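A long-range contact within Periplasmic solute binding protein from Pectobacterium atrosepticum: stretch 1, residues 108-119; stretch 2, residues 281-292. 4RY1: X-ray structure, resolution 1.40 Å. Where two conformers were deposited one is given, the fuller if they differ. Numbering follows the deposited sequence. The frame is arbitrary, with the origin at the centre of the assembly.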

# COMPACT_ATOMS: atom_id res chain seq x y z
N LEU A 108 -3.12 -16.44 -14.15
CA LEU A 108 -2.38 -15.27 -13.65
C LEU A 108 -3.07 -13.98 -14.06
O LEU A 108 -3.13 -13.66 -15.25
CB LEU A 108 -0.93 -15.32 -14.12
CG LEU A 108 -0.03 -14.19 -13.62
CD1 LEU A 108 0.05 -14.15 -12.11
CD2 LEU A 108 1.36 -14.32 -14.22
N GLN A 109 -3.59 -13.24 -13.10
CA GLN A 109 -4.47 -12.10 -13.38
C GLN A 109 -3.73 -10.80 -13.66
O GLN A 109 -4.29 -9.88 -14.24
CB GLN A 109 -5.43 -11.87 -12.20
CG GLN A 109 -6.33 -13.07 -11.90
CD GLN A 109 -7.14 -13.46 -13.11
OE1 GLN A 109 -7.02 -14.59 -13.65
NE2 GLN A 109 -7.96 -12.55 -13.56
N GLY A 110 -2.49 -10.71 -13.19
CA GLY A 110 -1.72 -9.48 -13.31
C GLY A 110 -0.27 -9.75 -12.96
O GLY A 110 0.04 -10.74 -12.32
N LEU A 111 0.62 -8.87 -13.42
CA LEU A 111 2.04 -9.03 -13.19
C LEU A 111 2.47 -7.96 -12.16
O LEU A 111 2.35 -6.76 -12.42
CB LEU A 111 2.81 -8.82 -14.48
CG LEU A 111 4.32 -9.03 -14.46
CD1 LEU A 111 4.72 -10.36 -13.83
CD2 LEU A 111 4.84 -8.91 -15.90
N PRO A 112 2.93 -8.37 -10.97
CA PRO A 112 3.37 -7.36 -10.03
C PRO A 112 4.45 -6.45 -10.55
O PRO A 112 5.45 -6.93 -11.10
CB PRO A 112 3.86 -8.18 -8.84
CG PRO A 112 3.01 -9.40 -8.90
CD PRO A 112 2.93 -9.71 -10.37
N ILE A 113 4.24 -5.16 -10.40
CA ILE A 113 5.22 -4.16 -10.85
C ILE A 113 6.39 -4.07 -9.87
O ILE A 113 7.56 -3.95 -10.26
CB ILE A 113 4.56 -2.81 -11.06
CG1 ILE A 113 3.47 -2.93 -12.14
CG2 ILE A 113 5.58 -1.75 -11.45
CD1 ILE A 113 2.48 -1.78 -12.12
N SER A 114 6.03 -4.11 -8.60
CA SER A 114 6.94 -4.14 -7.47
C SER A 114 6.19 -4.76 -6.30
O SER A 114 4.95 -4.70 -6.23
CB SER A 114 7.45 -2.76 -7.09
OG SER A 114 6.40 -1.94 -6.72
N MET A 115 6.94 -5.34 -5.37
CA MET A 115 6.43 -5.71 -4.07
C MET A 115 6.66 -4.54 -3.15
O MET A 115 7.59 -3.74 -3.36
CB MET A 115 7.10 -7.01 -3.57
CG MET A 115 6.75 -8.25 -4.42
SD MET A 115 4.96 -8.71 -4.61
CE MET A 115 4.68 -9.20 -2.91
N THR A 116 5.84 -4.44 -2.12
CA THR A 116 5.96 -3.37 -1.13
C THR A 116 5.52 -3.87 0.24
O THR A 116 4.78 -4.86 0.34
CB THR A 116 5.15 -2.12 -1.56
OG1 THR A 116 5.48 -1.01 -0.74
CG2 THR A 116 3.65 -2.34 -1.49
N SER A 117 6.06 -3.24 1.27
CA SER A 117 5.79 -3.59 2.66
C SER A 117 5.44 -2.35 3.43
O SER A 117 5.92 -1.25 3.10
CB SER A 117 7.00 -4.25 3.31
OG SER A 117 7.40 -5.40 2.59
N ARG A 118 4.61 -2.52 4.46
CA ARG A 118 4.37 -1.46 5.43
C ARG A 118 5.61 -1.32 6.35
O ARG A 118 6.09 -2.30 6.90
CB ARG A 118 3.17 -1.77 6.33
CG ARG A 118 1.80 -1.70 5.70
CD ARG A 118 1.33 -0.28 5.52
NE ARG A 118 -0.04 -0.20 5.03
CZ ARG A 118 -0.72 0.92 4.83
NH1 ARG A 118 -0.19 2.10 5.10
NH2 ARG A 118 -1.94 0.86 4.32
N SER A 119 6.09 -0.10 6.53
CA SER A 119 7.18 0.15 7.47
C SER A 119 7.08 1.58 8.00
O SER A 119 6.36 2.41 7.46
CB SER A 119 8.53 -0.19 6.85
OG SER A 119 8.76 0.57 5.68
N GLY A 281 4.69 -10.35 11.83
CA GLY A 281 3.65 -9.41 11.43
C GLY A 281 4.04 -8.55 10.24
O GLY A 281 3.36 -7.58 9.94
N LEU A 282 5.12 -8.92 9.55
CA LEU A 282 5.57 -8.20 8.35
C LEU A 282 4.49 -8.26 7.30
O LEU A 282 3.97 -9.32 6.98
CB LEU A 282 6.85 -8.82 7.78
CG LEU A 282 7.46 -8.15 6.54
CD1 LEU A 282 7.88 -6.74 6.88
CD2 LEU A 282 8.61 -8.96 5.96
N THR A 283 4.15 -7.10 6.79
CA THR A 283 2.95 -6.94 5.96
C THR A 283 3.37 -6.46 4.58
O THR A 283 3.88 -5.35 4.42
CB THR A 283 1.98 -5.96 6.62
OG1 THR A 283 1.67 -6.47 7.93
CG2 THR A 283 0.69 -5.78 5.83
N SER A 284 3.17 -7.32 3.60
CA SER A 284 3.61 -7.09 2.23
C SER A 284 2.56 -7.48 1.21
O SER A 284 1.74 -8.37 1.45
CB SER A 284 4.89 -7.87 1.91
OG SER A 284 5.93 -7.68 2.87
N LYS A 285 2.63 -6.82 0.06
CA LYS A 285 1.75 -7.13 -1.08
C LYS A 285 2.32 -6.49 -2.32
O LYS A 285 3.23 -5.68 -2.24
CB LYS A 285 0.35 -6.57 -0.86
CG LYS A 285 0.25 -5.06 -0.90
CD LYS A 285 -1.18 -4.57 -0.93
CE LYS A 285 -1.26 -3.09 -1.25
NZ LYS A 285 -2.68 -2.63 -1.47
N PRO A 286 1.79 -6.86 -3.50
CA PRO A 286 2.19 -6.08 -4.68
C PRO A 286 1.78 -4.64 -4.55
O PRO A 286 0.66 -4.36 -4.15
CB PRO A 286 1.41 -6.75 -5.82
CG PRO A 286 1.10 -8.13 -5.33
CD PRO A 286 0.86 -7.93 -3.85
N SER A 287 2.65 -3.72 -4.94
CA SER A 287 2.28 -2.31 -4.90
C SER A 287 1.19 -1.98 -5.92
O SER A 287 0.40 -1.07 -5.71
CB SER A 287 3.47 -1.40 -5.17
OG SER A 287 3.86 -1.45 -6.53
N SER A 288 1.21 -2.74 -7.01
CA SER A 288 0.28 -2.65 -8.13
C SER A 288 0.67 -3.74 -9.11
O SER A 288 1.77 -4.30 -9.02
CB SER A 288 0.31 -1.28 -8.81
OG SER A 288 -0.58 -0.35 -8.18
N LEU A 289 -0.24 -4.01 -10.04
CA LEU A 289 -0.06 -5.02 -11.08
C LEU A 289 -0.35 -4.37 -12.40
O LEU A 289 -1.12 -3.41 -12.45
CB LEU A 289 -1.08 -6.18 -10.94
CG LEU A 289 -1.36 -6.77 -9.56
CD1 LEU A 289 -2.52 -7.76 -9.60
CD2 LEU A 289 -0.16 -7.49 -9.09
N PHE A 290 0.21 -4.91 -13.48
CA PHE A 290 -0.32 -4.66 -14.81
C PHE A 290 -1.12 -5.88 -15.25
O PHE A 290 -0.62 -7.01 -15.19
CB PHE A 290 0.77 -4.39 -15.85
CG PHE A 290 1.33 -2.99 -15.83
CD1 PHE A 290 0.50 -1.87 -15.92
CD2 PHE A 290 2.71 -2.79 -15.79
CE1 PHE A 290 1.04 -0.58 -15.91
CE2 PHE A 290 3.22 -1.52 -15.80
CZ PHE A 290 2.41 -0.41 -15.84
N ALA A 291 -2.35 -5.62 -15.69
CA ALA A 291 -3.27 -6.64 -16.21
C ALA A 291 -3.59 -6.32 -17.67
O ALA A 291 -3.60 -5.18 -18.07
CB ALA A 291 -4.55 -6.65 -15.40
N ILE A 292 -3.87 -7.37 -18.43
CA ILE A 292 -4.33 -7.28 -19.82
C ILE A 292 -5.85 -7.54 -19.88
O ILE A 292 -6.35 -8.44 -19.23
CB ILE A 292 -3.58 -8.26 -20.73
CG1 ILE A 292 -2.08 -7.94 -20.75
CG2 ILE A 292 -4.14 -8.27 -22.15
CD1 ILE A 292 -1.21 -8.92 -21.52
O HOH W 1 -3.86 -9.89 -17.01
O HOH W 2 5.10 -4.67 7.97

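What holds the two stretches together most firmly? Backbone hydrogen bonds do, in two antiparallel ladders. In the first, Leu111 N donates to Phe290 O at 2.9 Å and Phe290 N returns a bond to Leu111 O at 3.0 Å; the nearly straight bond from Ile113 N to Ser288 O, 3.0 Å, follows. In the second, Thr116 N reaches Lys285 O and Lys285 N reaches Thr116 O, each at 2.9 Å, and Arg118 N donates to Thr283 O at 2.9 Å.

How is the pairing carried past the corners at Ile113 and Ser287? Ser287 N donates to Ser114 O at 2.8 Å, while the hydroxyls Ser287 OG and Ser114 OG lie only 2.6 Å apart. Farther along, Ser117 OG and Ser284 OG share a hydrogen bond of 2.7 Å; their side chains lie on the same face of the sheet, at a non-hydrogen-bonded pair where the CA atoms come within 4.1 Å.

What joins the backbones beyond the direct bonds? Two waters do. Water 1 donates to Gln109 O at 2.8 Å and accepts from Ile292 N at 2.9 Å; water 2 likewise joins Arg118 O, 2.8 Å away, to Thr283 N, 2.9 Å away. Each links the two stretches through backbone atoms that have no direct bond to each other.

What packs around this polar frame? Ile113, with the largest area covered by the opposing stretch, sets its CD1 over a face of the Phe290 ring, 3.8 Å from the centroid and close to the ring normal. Pro112 CG meets Leu289 CD2 at 3.7 Å, on the same sheet face. Met115 starts away from its partner, but its side chain curls back, bringing SD to 4.0 Å from Pro286 CG. At Gly110 the close approach leaves little room: an ideal CB would sit 2.9 Å from Leu289 CD1, a clash.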